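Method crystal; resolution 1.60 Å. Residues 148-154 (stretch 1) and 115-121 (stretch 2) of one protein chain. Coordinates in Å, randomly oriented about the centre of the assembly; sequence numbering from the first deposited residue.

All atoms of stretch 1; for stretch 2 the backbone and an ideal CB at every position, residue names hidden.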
# COMPACT_ATOMS: atom_id res chain seq x y z
N LEU A 148 -18.47 -2.79 -13.06
CA LEU A 148 -18.59 -2.44 -11.65
C LEU A 148 -17.19 -2.16 -11.14
O LEU A 148 -16.26 -2.93 -11.42
CB LEU A 148 -19.19 -3.61 -10.87
CG LEU A 148 -19.22 -3.51 -9.34
CD1 LEU A 148 -20.34 -2.59 -8.90
CD2 LEU A 148 -19.36 -4.90 -8.72
N ILE A 149 -17.01 -1.05 -10.42
CA ILE A 149 -15.76 -0.80 -9.71
C ILE A 149 -16.03 -0.86 -8.23
O ILE A 149 -16.82 -0.06 -7.71
CB ILE A 149 -15.11 0.57 -10.09
CG1 ILE A 149 -14.78 0.61 -11.58
CG2 ILE A 149 -13.86 0.83 -9.22
CD1 ILE A 149 -14.42 2.01 -12.07
N LEU A 150 -15.40 -1.81 -7.55
CA LEU A 150 -15.48 -1.92 -6.11
C LEU A 150 -14.24 -1.27 -5.52
O LEU A 150 -13.13 -1.68 -5.85
CB LEU A 150 -15.55 -3.39 -5.67
CG LEU A 150 -15.31 -3.66 -4.18
CD1 LEU A 150 -16.34 -2.95 -3.29
CD2 LEU A 150 -15.30 -5.15 -3.89
N THR A 151 -14.42 -0.28 -4.65
CA THR A 151 -13.28 0.37 -4.02
C THR A 151 -13.32 0.15 -2.51
O THR A 151 -14.37 0.31 -1.89
CB THR A 151 -13.22 1.87 -4.35
OG1 THR A 151 -13.16 2.05 -5.77
CG2 THR A 151 -12.00 2.55 -3.67
N VAL A 152 -12.18 -0.22 -1.94
CA VAL A 152 -12.09 -0.41 -0.50
C VAL A 152 -11.04 0.53 0.07
O VAL A 152 -9.90 0.55 -0.41
CB VAL A 152 -11.69 -1.86 -0.14
CG1 VAL A 152 -11.71 -2.06 1.36
CG2 VAL A 152 -12.61 -2.88 -0.84
N ASN A 153 -11.44 1.30 1.08
CA ASN A 153 -10.56 2.17 1.87
C ASN A 153 -10.31 1.53 3.22
O ASN A 153 -11.25 1.08 3.87
CB ASN A 153 -11.23 3.52 2.15
CG ASN A 153 -11.15 4.47 0.98
OD1 ASN A 153 -11.24 4.07 -0.18
ND2 ASN A 153 -10.97 5.75 1.28
N GLY A 154 -9.04 1.50 3.64
CA GLY A 154 -8.70 1.04 4.99
C GLY A 154 -7.93 2.11 5.74
O GLY A 154 -6.98 2.68 5.20
N UNK A 115 -14.15 10.31 -7.54
CA UNK A 115 -15.32 9.77 -8.24
C UNK A 115 -15.64 8.35 -7.77
O UNK A 115 -16.82 8.01 -7.58
CB UNK A 115 -15.09 9.78 -9.75
N UNK A 116 -14.62 7.52 -7.58
CA UNK A 116 -14.85 6.09 -7.32
C UNK A 116 -14.45 5.57 -5.92
O UNK A 116 -14.66 4.39 -5.62
CB UNK A 116 -14.08 5.28 -8.37
N UNK A 117 -13.92 6.45 -5.07
CA UNK A 117 -13.58 6.10 -3.68
C UNK A 117 -14.49 6.82 -2.68
O UNK A 117 -14.94 7.94 -2.94
CB UNK A 117 -12.12 6.44 -3.39
N UNK A 118 -14.77 6.17 -1.53
CA UNK A 118 -15.66 6.77 -0.51
C UNK A 118 -15.01 7.85 0.36
O UNK A 118 -15.72 8.59 1.05
CB UNK A 118 -16.19 5.67 0.41
N UNK A 119 -13.69 7.95 0.32
CA UNK A 119 -12.95 8.94 1.09
C UNK A 119 -11.58 9.12 0.44
O UNK A 119 -11.04 8.18 -0.13
CB UNK A 119 -12.82 8.52 2.56
N UNK A 120 -11.02 10.32 0.54
CA UNK A 120 -9.70 10.59 -0.04
C UNK A 120 -8.59 9.86 0.72
O UNK A 120 -8.73 9.54 1.90
CB UNK A 120 -9.42 12.09 -0.04
N UNK A 121 -7.49 9.60 0.02
CA UNK A 121 -6.30 9.01 0.62
C UNK A 121 -5.70 9.90 1.71
O UNK A 121 -5.35 9.43 2.80
CB UNK A 121 -5.25 8.74 -0.46

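Stretch 1 is an extended strand in which Ile149, Thr151 and Asn153 send CA-to-CB toward stretch 2, while Leu150 and Val152 point away; these three odd-numbered side chains are therefore what stretch 2 can meet.

Position 115, with phi/psi of -103/-41°, has no atom of stretch 1 within 5.5 Å of its ideal CB. Stretch 1 sets no requirement here, and the deposited Ile115 makes no contact with it.

At position 116 the CA-to-CB bond points toward the strand, and the ideal CB lies 4.5 Å from Ile149 CG2 and 4.2 Å from Thr151 OG1. A methyl-rich surface beside a hydroxyl favours a medium-sized apolar side chain such as valine, leucine, isoleucine or methionine. The hydroxyl does not need a side-chain acceptor, because the backbone supplies one: Thr151 OG1 donates a hydrogen bond to O of residue 116 at 2.8 Å. The deposited residue is Ile116, with chi1 55° (p) and chi2 66° (p). Its CG2 packs 4.1 Å from Ile149 CD1, whereas its CD1 comes 3.8 Å from Thr151 OG1, so both branches of the side chain reach the strand.

Position 117 is the first to leave helical phi/psi (-112/148°). The CA of residue 117 is 5.7 Å from Thr151 CA, and its ideal CB points sideways, 3.9 Å from Thr151 CG2 and 4.1 Å from Asn153 OD1. A small residue, alanine or serine, would suit this spacing, although the sideways direction does not exclude a longer one. The deposited Ala117 places its CB against Thr151 CG2 at 3.9 Å.

Position 118 has phi -78° and psi -14°, values that proline accepts readily but does not monopolise. The ideal CB is 5.2 Å from Asn153 CG, so many side chains could fit. In the deposited Pro118 the ring makes the approach: CD lies 3.3 Å from Asn153 OD1 and 4.1 Å from Thr151 CG2. Asn153 OD1 has no hydrogen-bond partner in the model.

Position 119 is extended (phi -159°, psi 149°), with its ideal CB sideways and 3.6 Å from Asn153 ND2. The main polar link is again backbone-mediated: Asn153 ND2 donates to O of residue 119 at 2.8 Å, with an N-H...O angle of 153°. Identity is thus weakly constrained, and a long polar chain is acceptable if it leads outward. Arg119 does so, its end running away from the strand.

Positions 120 and 121 have no stretch 1 atom within 5.5 Å of their ideal CBs, leaving the choice open; they are Lys120, pointing away, and Thr121, pointing sideways.

Stretch 2 115-121: IIAPRKT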
# COMPACT_ATOMS: atom_id res chain seq x y z
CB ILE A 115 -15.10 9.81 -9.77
CG1 ILE A 115 -14.84 11.26 -10.22
CG2 ILE A 115 -16.30 9.21 -10.53
CD1 ILE A 115 -14.45 11.38 -11.68
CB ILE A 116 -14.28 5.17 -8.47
CG1 ILE A 116 -12.79 5.44 -8.74
CG2 ILE A 116 -15.08 5.39 -9.78
CD1 ILE A 116 -11.85 5.07 -7.62
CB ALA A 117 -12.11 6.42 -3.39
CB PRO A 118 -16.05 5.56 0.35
CG PRO A 118 -14.87 4.65 0.25
CD PRO A 118 -14.29 4.84 -1.12
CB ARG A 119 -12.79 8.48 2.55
CG ARG A 119 -11.94 9.41 3.41
CD ARG A 119 -12.23 9.22 4.88
NE ARG A 119 -11.37 10.04 5.73
CZ ARG A 119 -11.62 10.30 7.02
NH1 ARG A 119 -10.77 11.03 7.72
NH2 ARG A 119 -12.72 9.84 7.59
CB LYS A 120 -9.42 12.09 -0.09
CG LYS A 120 -10.27 12.82 -1.13
CD LYS A 120 -10.11 14.34 -1.04
CE LYS A 120 -8.68 14.77 -1.37
NZ LYS A 120 -8.33 14.53 -2.80
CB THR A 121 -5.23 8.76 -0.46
OG1 THR A 121 -5.71 7.76 -1.38
CG2 THR A 121 -3.93 8.29 0.16
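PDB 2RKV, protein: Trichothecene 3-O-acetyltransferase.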